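Local coordinates for protein general negative regulator of transcription subunit 2 (Saccharomyces cerevisiae, PDB 4BY6) that is required for the integrity of the CCR4-NOT core complex, which seems to act as a general transcription factor in the nucleus and is the major mRNA deadenylase in the cytoplasm, at residues 169-173 against 174-178; 95-98 against 99-103; 147-151 against 152-156; 129-132 against 133-137. One frame throughout, in Å; residues are numbered along the deposited sequence.

Contact 1 of 4, residues 169-173 against 174-178; sequences VFFDP and QRWEK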
# COMPACT_ATOMS: atom_id res chain seq x y z
N VAL E 169 29.12 1.11 -31.15
CA VAL E 169 28.57 0.56 -29.93
C VAL E 169 27.99 1.75 -29.20
O VAL E 169 28.72 2.68 -28.86
CB VAL E 169 29.66 -0.16 -29.07
CG1 VAL E 169 29.06 -0.76 -27.83
CG2 VAL E 169 30.32 -1.21 -29.87
N PHE E 170 26.66 1.74 -29.02
CA PHE E 170 25.93 2.78 -28.30
C PHE E 170 25.68 2.40 -26.84
O PHE E 170 25.35 1.25 -26.55
CB PHE E 170 24.58 3.04 -28.97
CG PHE E 170 24.65 3.74 -30.28
CD1 PHE E 170 24.96 3.06 -31.45
CD2 PHE E 170 24.36 5.09 -30.37
CE1 PHE E 170 25.00 3.73 -32.68
CE2 PHE E 170 24.39 5.76 -31.59
CZ PHE E 170 24.72 5.08 -32.74
N PHE E 171 25.79 3.33 -25.91
CA PHE E 171 25.41 2.97 -24.55
C PHE E 171 23.98 3.40 -24.26
O PHE E 171 23.62 4.56 -24.43
CB PHE E 171 26.38 3.54 -23.50
CG PHE E 171 26.03 3.15 -22.09
CD1 PHE E 171 26.26 1.85 -21.64
CD2 PHE E 171 25.45 4.07 -21.22
CE1 PHE E 171 25.91 1.47 -20.34
CE2 PHE E 171 25.11 3.70 -19.91
CZ PHE E 171 25.35 2.39 -19.47
N ASP E 172 23.19 2.43 -23.80
CA ASP E 172 21.78 2.61 -23.44
C ASP E 172 21.66 2.60 -21.92
O ASP E 172 21.72 1.54 -21.29
CB ASP E 172 20.95 1.47 -24.05
CG ASP E 172 19.44 1.60 -23.80
OD1 ASP E 172 18.99 2.41 -22.94
OD2 ASP E 172 18.70 0.86 -24.48
N PRO E 173 21.45 3.79 -21.34
CA PRO E 173 21.43 4.01 -19.88
C PRO E 173 20.17 3.45 -19.22
O PRO E 173 20.16 3.30 -18.00
CB PRO E 173 21.46 5.54 -19.74
CG PRO E 173 21.60 6.09 -21.17
CD PRO E 173 21.10 5.01 -22.09
N GLN E 174 19.14 3.14 -20.00
CA GLN E 174 17.92 2.56 -19.44
C GLN E 174 18.04 1.04 -19.32
O GLN E 174 17.52 0.44 -18.38
CB GLN E 174 16.70 2.92 -20.29
CG GLN E 174 16.34 4.38 -20.23
CD GLN E 174 15.90 4.80 -18.85
OE1 GLN E 174 15.44 3.97 -18.06
NE2 GLN E 174 16.04 6.08 -18.54
N ARG E 175 18.74 0.42 -20.26
CA ARG E 175 18.98 -1.02 -20.20
C ARG E 175 20.36 -1.36 -19.60
O ARG E 175 20.68 -2.55 -19.36
CB ARG E 175 18.84 -1.64 -21.58
CG ARG E 175 17.43 -1.71 -22.07
CD ARG E 175 17.39 -2.25 -23.49
NE ARG E 175 16.93 -1.21 -24.40
CZ ARG E 175 15.66 -1.04 -24.76
NH1 ARG E 175 14.72 -1.86 -24.29
NH2 ARG E 175 15.32 -0.06 -25.59
N TRP E 176 21.17 -0.33 -19.40
CA TRP E 176 22.54 -0.50 -18.93
C TRP E 176 23.23 -1.57 -19.78
O TRP E 176 23.64 -2.62 -19.32
CB TRP E 176 22.56 -0.87 -17.44
CG TRP E 176 23.71 -0.21 -16.78
CD1 TRP E 176 24.82 -0.81 -16.27
CD2 TRP E 176 23.89 1.20 -16.59
NE1 TRP E 176 25.68 0.14 -15.77
CE2 TRP E 176 25.13 1.38 -15.96
CE3 TRP E 176 23.12 2.31 -16.88
CZ2 TRP E 176 25.61 2.64 -15.62
CZ3 TRP E 176 23.60 3.56 -16.55
CH2 TRP E 176 24.83 3.72 -15.93
N GLU E 177 23.31 -1.29 -21.07
CA GLU E 177 23.85 -2.23 -22.02
C GLU E 177 24.59 -1.47 -23.09
O GLU E 177 24.18 -0.35 -23.46
CB GLU E 177 22.75 -3.04 -22.67
CG GLU E 177 22.23 -4.18 -21.88
CD GLU E 177 21.21 -4.94 -22.67
OE1 GLU E 177 20.89 -4.47 -23.79
OE2 GLU E 177 20.75 -5.99 -22.19
N LYS E 178 25.65 -2.08 -23.61
CA LYS E 178 26.28 -1.61 -24.83
C LYS E 178 25.54 -2.30 -25.96
O LYS E 178 25.15 -3.45 -25.83
CB LYS E 178 27.77 -1.91 -24.85
CG LYS E 178 28.54 -1.23 -23.73
CD LYS E 178 30.01 -1.51 -23.86
CE LYS E 178 30.76 -0.95 -22.67
NZ LYS E 178 32.23 -0.92 -22.91
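A G1 beta bulge closes the hairpin of strands 163-172 and 177-186, with Trp176 and Glu177 both facing Asp172. Asp172 and Glu177 are an antiparallel hydrogen-bonded pair. Asp172 N donates to Glu177 O at 3.0 Å, and Glu177 N donates back to Asp172 O at 3.3 Å. Phe171 and Lys178 are the adjoining non-hydrogen-bonded pair.

The Asp172 carboxylate lies over the turn, because CG is anti to the backbone N (chi1 -176°). Its OD1 accepts from Gln174 N at 3.0 Å, an Asx turn, and more weakly from Arg175 N. Its OD2 forms a salt bridge with Arg175 NE at 2.7 Å, the carboxylate and guanidinium planes being nearly perpendicular. One side chain thus pins both the backbone of the turn and the start of the Arg175 guanidinium.

The Phe171 ring makes a T-shaped stack with Trp176. Its CZ points at the indole face, with planes at 82° and the six-membered ring centroids 4.7 Å apart. Pro173 O meets the indole at its edge, 3.3 Å from Trp176 CE3. Farther along the hairpin, Val169 CG1 rests on Lys178 CB at 3.4 Å.

Phe171 also stacks on Phe113, and Trp176 packs on Glu110 and Phe114, all of helix 109-118. The Gln174 amide bonds to the backbone of another protein chain, so this hairpin end lies between that helix and a partner subunit.

Contact 2 of 4, residues 95-98 against 99-103; sequences NSIQ and NDQQR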
# COMPACT_ATOMS: atom_id res chain seq x y z
N ASN E 95 34.57 19.13 -6.93
CA ASN E 95 34.37 20.54 -7.20
C ASN E 95 35.48 21.14 -8.02
O ASN E 95 35.46 22.34 -8.27
CB ASN E 95 34.22 21.33 -5.90
CG ASN E 95 32.99 20.93 -5.11
OD1 ASN E 95 31.98 20.51 -5.68
ND2 ASN E 95 33.07 21.06 -3.80
N SER E 96 36.45 20.33 -8.44
CA SER E 96 37.64 20.90 -9.12
C SER E 96 37.96 20.30 -10.47
O SER E 96 38.41 19.15 -10.56
CB SER E 96 38.87 20.78 -8.24
OG SER E 96 39.99 21.24 -8.95
N ILE E 97 37.73 21.07 -11.53
CA ILE E 97 38.08 20.64 -12.87
C ILE E 97 39.57 20.26 -12.94
O ILE E 97 39.93 19.26 -13.52
CB ILE E 97 37.78 21.74 -13.93
CG1 ILE E 97 36.29 22.07 -13.99
CG2 ILE E 97 38.30 21.34 -15.30
CD1 ILE E 97 35.49 21.03 -14.73
N GLN E 98 40.42 21.05 -12.30
CA GLN E 98 41.84 20.81 -12.46
C GLN E 98 42.32 19.60 -11.65
O GLN E 98 43.10 18.80 -12.15
CB GLN E 98 42.63 22.07 -12.08
CG GLN E 98 44.09 22.11 -12.55
CD GLN E 98 44.87 23.30 -11.96
OE1 GLN E 98 45.35 23.25 -10.81
NE2 GLN E 98 44.98 24.37 -12.74
N ASN E 99 41.80 19.43 -10.43
CA ASN E 99 42.35 18.42 -9.51
C ASN E 99 41.55 17.13 -9.39
O ASN E 99 41.98 16.20 -8.71
CB ASN E 99 42.52 18.99 -8.11
CG ASN E 99 43.46 20.17 -8.07
OD1 ASN E 99 44.35 20.32 -8.92
ND2 ASN E 99 43.27 21.04 -7.09
N ASP E 100 40.37 17.06 -9.99
CA ASP E 100 39.57 15.87 -9.78
C ASP E 100 39.65 14.90 -10.94
O ASP E 100 38.95 13.88 -10.96
CB ASP E 100 38.12 16.27 -9.50
CG ASP E 100 37.96 16.99 -8.16
OD1 ASP E 100 38.83 16.77 -7.28
OD2 ASP E 100 37.00 17.78 -8.00
N GLN E 101 40.53 15.16 -11.90
CA GLN E 101 40.63 14.29 -13.07
C GLN E 101 41.25 12.97 -12.65
O GLN E 101 40.83 11.92 -13.14
CB GLN E 101 41.45 14.93 -14.19
CG GLN E 101 41.00 16.34 -14.51
CD GLN E 101 41.36 16.80 -15.91
OE1 GLN E 101 41.84 16.01 -16.74
NE2 GLN E 101 41.17 18.09 -16.16
N GLN E 102 42.20 13.02 -11.71
CA GLN E 102 42.93 11.83 -11.28
C GLN E 102 41.99 10.82 -10.62
O GLN E 102 42.10 9.61 -10.85
CB GLN E 102 44.06 12.22 -10.33
CG GLN E 102 45.20 13.00 -11.01
CD GLN E 102 44.83 14.46 -11.32
OE1 GLN E 102 43.72 14.91 -11.02
NE2 GLN E 102 45.77 15.19 -11.92
N ARG E 103 41.04 11.30 -9.82
CA ARG E 103 40.02 10.40 -9.28
C ARG E 103 39.07 9.85 -10.36
O ARG E 103 38.77 8.64 -10.36
CB ARG E 103 39.21 11.12 -8.23
CG ARG E 103 39.71 10.86 -6.86
CD ARG E 103 38.75 11.41 -5.86
NE ARG E 103 38.56 12.84 -6.03
CZ ARG E 103 37.60 13.52 -5.41
NH1 ARG E 103 36.76 12.88 -4.60
NH2 ARG E 103 37.49 14.82 -5.62
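Ser96 and the residues after it form an ST motif, a tight turn that leads into helix 101-104. Two bonds define it, both arising from Ser96. Its side-chain OG accepts from Asn99 N at 3.0 Å, and its backbone O accepts from Asp100 N at 2.9 Å. The hydroxyl is anti to the backbone N (chi1 176°), which turns OG back toward the following residues.

The carboxylate of Asp100 closes the turn from the other end. Its OD2 accepts from Ser96 N at 2.6 Å, with the donor above the carboxylate plane. Ser96 and Asp100 are therefore joined in both directions, backbone to backbone and backbone to side chain. Asp100 holds the N-cap position of the helix, but its side chain makes no capping bond there. OD2 turns to the preceding loop and OD1 to Arg103.

The charged pairing runs along the helix start. Asp100 OD1 forms a salt bridge with Arg103 NH2 at 2.9 Å. The oxygen lies in the guanidinium plane, while the nitrogen sits well above the carboxylate plane. The same nitrogen also bonds to Cys93 O. Asp100 is buried, so this arginine probably offsets its negative charge.

Packing is uneven: Ile97 lies on Val123, Glu126 and Leu127 of helix 123-134, whereas Gln98 and Asn99 are exposed and run side by side, their amide planes 59° apart.

A further hydrogen bond comes from the Gln101 side chain. Extended beyond CG, it reaches Ile97, and its NE2 donates to Ile97 O at 3.1 Å, with that oxygen in the amide plane.

Contact 3 of 4, residues 147-151 against 152-156; sequences LTKDP and MMEPI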
# COMPACT_ATOMS: atom_id res chain seq x y z
N LEU E 147 28.44 6.93 -28.13
CA LEU E 147 28.77 5.84 -29.04
C LEU E 147 30.26 5.75 -29.20
O LEU E 147 30.95 6.75 -29.04
CB LEU E 147 28.12 6.05 -30.40
CG LEU E 147 28.40 7.41 -31.03
CD1 LEU E 147 29.64 7.39 -31.85
CD2 LEU E 147 27.26 7.71 -31.93
N THR E 148 30.76 4.58 -29.56
CA THR E 148 32.17 4.49 -29.91
C THR E 148 32.36 3.48 -31.01
O THR E 148 31.53 2.59 -31.17
CB THR E 148 33.08 4.15 -28.69
OG1 THR E 148 34.42 3.93 -29.17
CG2 THR E 148 32.62 2.89 -27.99
N LYS E 149 33.42 3.65 -31.79
CA LYS E 149 33.68 2.79 -32.93
C LYS E 149 33.75 1.30 -32.55
O LYS E 149 34.31 0.94 -31.52
CB LYS E 149 34.98 3.22 -33.62
CG LYS E 149 35.54 2.25 -34.62
CD LYS E 149 36.79 2.81 -35.32
CE LYS E 149 37.47 1.74 -36.19
NZ LYS E 149 38.51 2.27 -37.12
N ASP E 150 33.13 0.46 -33.37
CA ASP E 150 33.30 -0.98 -33.27
C ASP E 150 34.57 -1.33 -34.03
O ASP E 150 34.64 -1.12 -35.24
CB ASP E 150 32.08 -1.72 -33.84
CG ASP E 150 32.31 -3.22 -33.99
OD1 ASP E 150 31.78 -3.82 -34.95
OD2 ASP E 150 33.00 -3.83 -33.14
N PRO E 151 35.59 -1.83 -33.31
CA PRO E 151 36.93 -2.03 -33.87
C PRO E 151 36.93 -2.97 -35.06
O PRO E 151 37.83 -2.88 -35.90
CB PRO E 151 37.72 -2.63 -32.70
CG PRO E 151 36.95 -2.29 -31.48
CD PRO E 151 35.52 -2.28 -31.91
N MET E 152 35.93 -3.85 -35.13
CA MET E 152 35.92 -4.90 -36.15
C MET E 152 35.60 -4.40 -37.56
O MET E 152 35.59 -5.18 -38.51
CB MET E 152 34.93 -6.01 -35.74
CG MET E 152 35.35 -6.85 -34.50
SD MET E 152 36.75 -7.99 -34.74
CE MET E 152 38.10 -7.06 -34.01
N MET E 153 35.35 -3.10 -37.72
CA MET E 153 35.09 -2.56 -39.06
C MET E 153 35.50 -1.09 -39.19
O MET E 153 35.39 -0.30 -38.25
CB MET E 153 33.61 -2.75 -39.45
CG MET E 153 33.35 -2.79 -40.96
SD MET E 153 31.60 -2.59 -41.41
CE MET E 153 31.35 -0.82 -41.16
N GLU E 154 35.94 -0.73 -40.39
CA GLU E 154 36.46 0.61 -40.68
C GLU E 154 35.36 1.45 -41.29
O GLU E 154 34.63 0.99 -42.17
CB GLU E 154 37.66 0.54 -41.65
CG GLU E 154 38.85 -0.32 -41.18
CD GLU E 154 39.42 0.16 -39.83
OE1 GLU E 154 39.51 1.40 -39.61
OE2 GLU E 154 39.75 -0.71 -38.98
N PRO E 155 35.21 2.69 -40.80
CA PRO E 155 34.15 3.55 -41.35
C PRO E 155 34.42 3.87 -42.80
O PRO E 155 35.57 3.84 -43.23
CB PRO E 155 34.24 4.81 -40.48
CG PRO E 155 35.65 4.89 -40.09
CD PRO E 155 36.07 3.43 -39.86
N ILE E 156 33.37 4.17 -43.55
CA ILE E 156 33.54 4.70 -44.89
C ILE E 156 32.83 6.07 -44.95
O ILE E 156 31.62 6.19 -44.76
CB ILE E 156 33.04 3.70 -45.96
CG1 ILE E 156 32.82 4.37 -47.31
CG2 ILE E 156 31.78 3.00 -45.50
CD1 ILE E 156 34.07 4.71 -48.06
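Lys149 spans a type I beta turn, Asp150 to Met153, and its tip overlaps the carboxylate of Glu154. The lysine leaves the end of strand 145-149 with CG anti to the backbone N (chi1 167°). The rest of the chain is fully extended. This lets it cross the mouth of the turn, its CE passing Met153 O at 3.6 Å. At the far end NZ forms a salt bridge with Glu154 OE1 at 2.8 Å. The ammonium approaches OE1 from above the carboxylate plane, 41° out of it. It also lies beside the ring of Pro155, with NZ 3.8 Å from CD.

Glu154 meets the lysine by bending. Its chain turns at chi2, which brings the carboxylate back toward the strand. The glutamate is exposed, so solvent probably screens the pairing.

The turn is closed by one backbone bond, Met153 N to Asp150 O at 3.3 Å. The bond is fairly straight at the hydrogen, at 162°, but the donor stands above the carbonyl plane. Pro151 and Met152 fill the two middle positions of the turn. The ring of Pro151 fixes its phi near the value that a type I turn needs at its second residue.

The Asp150 side chain looks back to the sheet, and OD1 bonds to Ser167 OG on strand 163-172. A backbone hydrogen bond joins the same two residues. Beside the turn, Asp150 OD2 lies 3.9 Å from Met152 CB, a plain van der Waals contact.

Contact 4 of 4, residues 129-132 against 133-137; sequences YLEL and RKRNW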
# COMPACT_ATOMS: atom_id res chain seq x y z
N TYR E 129 32.54 13.78 -19.14
CA TYR E 129 32.55 14.03 -20.56
C TYR E 129 33.98 14.01 -21.10
O TYR E 129 34.27 13.38 -22.12
CB TYR E 129 31.88 15.37 -20.89
CG TYR E 129 32.17 15.82 -22.31
CD1 TYR E 129 31.44 15.32 -23.37
CD2 TYR E 129 33.22 16.71 -22.58
CE1 TYR E 129 31.71 15.73 -24.66
CE2 TYR E 129 33.49 17.11 -23.88
CZ TYR E 129 32.73 16.62 -24.91
OH TYR E 129 32.98 16.99 -26.22
N LEU E 130 34.88 14.71 -20.43
CA LEU E 130 36.26 14.79 -20.92
C LEU E 130 36.96 13.44 -20.89
O LEU E 130 37.71 13.10 -21.82
CB LEU E 130 37.07 15.79 -20.10
CG LEU E 130 36.57 17.23 -20.22
CD1 LEU E 130 37.23 18.07 -19.18
CD2 LEU E 130 36.82 17.77 -21.60
N GLU E 131 36.70 12.67 -19.84
CA GLU E 131 37.31 11.35 -19.67
C GLU E 131 36.76 10.35 -20.70
O GLU E 131 37.50 9.54 -21.27
CB GLU E 131 37.07 10.86 -18.26
CG GLU E 131 37.61 9.48 -17.98
CD GLU E 131 39.12 9.41 -17.98
OE1 GLU E 131 39.78 10.45 -17.77
OE2 GLU E 131 39.64 8.30 -18.20
N LEU E 132 35.46 10.39 -20.93
CA LEU E 132 34.87 9.53 -21.94
C LEU E 132 35.41 9.91 -23.31
O LEU E 132 35.71 9.03 -24.14
CB LEU E 132 33.36 9.64 -21.89
CG LEU E 132 32.82 8.79 -20.74
CD1 LEU E 132 31.34 9.11 -20.53
CD2 LEU E 132 33.05 7.31 -21.08
N ARG E 133 35.54 11.21 -23.51
CA ARG E 133 36.08 11.73 -24.75
C ARG E 133 37.49 11.16 -24.96
O ARG E 133 37.83 10.70 -26.06
CB ARG E 133 36.08 13.27 -24.72
CG ARG E 133 36.20 13.90 -26.08
CD ARG E 133 34.90 13.82 -26.82
NE ARG E 133 35.08 14.13 -28.23
CZ ARG E 133 35.45 13.22 -29.14
NH1 ARG E 133 35.72 11.97 -28.77
NH2 ARG E 133 35.57 13.56 -30.42
N LYS E 134 38.29 11.13 -23.89
CA LYS E 134 39.66 10.60 -23.93
C LYS E 134 39.73 9.11 -24.25
O LYS E 134 40.69 8.65 -24.87
CB LYS E 134 40.34 10.88 -22.59
CG LYS E 134 41.57 10.06 -22.35
CD LYS E 134 42.28 10.53 -21.12
CE LYS E 134 43.38 9.57 -20.71
NZ LYS E 134 44.31 10.30 -19.81
N ARG E 135 38.73 8.36 -23.82
CA ARG E 135 38.65 6.92 -24.08
C ARG E 135 37.99 6.62 -25.42
O ARG E 135 37.52 5.49 -25.67
CB ARG E 135 37.89 6.23 -22.97
CG ARG E 135 38.52 6.44 -21.65
CD ARG E 135 37.69 5.86 -20.54
NE ARG E 135 38.27 6.24 -19.26
CZ ARG E 135 37.92 5.72 -18.10
NH1 ARG E 135 36.96 4.79 -18.06
NH2 ARG E 135 38.51 6.13 -16.99
N ASN E 136 37.95 7.64 -26.27
CA ASN E 136 37.45 7.52 -27.63
C ASN E 136 35.92 7.22 -27.72
O ASN E 136 35.46 6.57 -28.66
CB ASN E 136 38.25 6.47 -28.40
CG ASN E 136 38.15 6.67 -29.88
OD1 ASN E 136 38.01 7.80 -30.35
ND2 ASN E 136 38.19 5.57 -30.64
N TRP E 137 35.16 7.70 -26.74
CA TRP E 137 33.71 7.75 -26.85
C TRP E 137 33.34 9.09 -27.45
O TRP E 137 33.98 10.10 -27.15
CB TRP E 137 33.02 7.58 -25.49
CG TRP E 137 33.03 6.21 -24.99
CD1 TRP E 137 34.00 5.62 -24.22
CD2 TRP E 137 32.02 5.22 -25.20
NE1 TRP E 137 33.65 4.32 -23.95
CE2 TRP E 137 32.44 4.05 -24.53
CE3 TRP E 137 30.80 5.21 -25.88
CZ2 TRP E 137 31.68 2.87 -24.53
CZ3 TRP E 137 30.05 4.04 -25.88
CH2 TRP E 137 30.49 2.89 -25.20
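Leu132 and Trp137 mark the end of helix 123-134, which finishes in a Schellman motif. Among the backbone bonds, the last helical turns are held by Arg133 N to Tyr129 O, Lys134 N to Leu130 O and Arg135 N to Glu131 O. The motif then adds a bond spanning five residues, Trp137 N to Leu132 O at 3.0 Å, and Asn136 N to Arg133 O at 3.1 Å. Asn136 is the C-prime residue, with a phi of 67°, and reverses the chain toward strand 138-140.

The charged contact is between Glu131 and Arg135. Arg135 presents NE and NH2 side-on to a single oxygen, Glu131 OE2, each nitrogen at 2.7 Å. NE uses the anti lone pair, while NH2 comes from above the carboxylate plane. The carboxylate and guanidinium planes stand 88° apart. The glutamate chain bends at chi2 (69°), and this brings OE2 to the arginine. Arg135 NH1 has a second acidic partner, Asp109.

Side-chain packing comes in two places. Leu132 and Trp137 are the apolar pair, with Leu132 CD2 3.7 Å from Trp137 CD1. Leu132 O meets the same indole at its edge, in the ring plane. Separately, Tyr129 and Arg133 run side by side one helical turn apart, with Tyr129 OH 3.8 Å from Arg133 CD.

Leu132 also packs on Leu112 and Phe113 of helix 109-118, and Trp137 meets Phe113 edge-to-face. Trp137 touches Trp146 and Thr148 of strand 145-149. The helix end thus sits between helix 109-118 and the sheet.

Contacts 1, 3 and 4 adjoin one another, while contact 2 stands apart in the loop leading into helix 101-104. Contacts 1 and 4 are partly buried, and aromatic packing sets them apart. Contacts 2 and 3 are surface turns governed by polar bonds, although contact 2 contains one buried carboxylate. Carboxylate-arginine pairs occur in contacts 1, 2 and 4, a lysine-glutamate pair in contact 3. Contacts 1 and 3 lie on neighbouring strands, joined by a probable hydrogen bond from Val169 N to Thr148 O. Contact 4 reaches that sheet through the Trp137 ring, which touches contacts 1 and 3, and through a probable hydrogen bond between Asn136 O and Thr148 OG1.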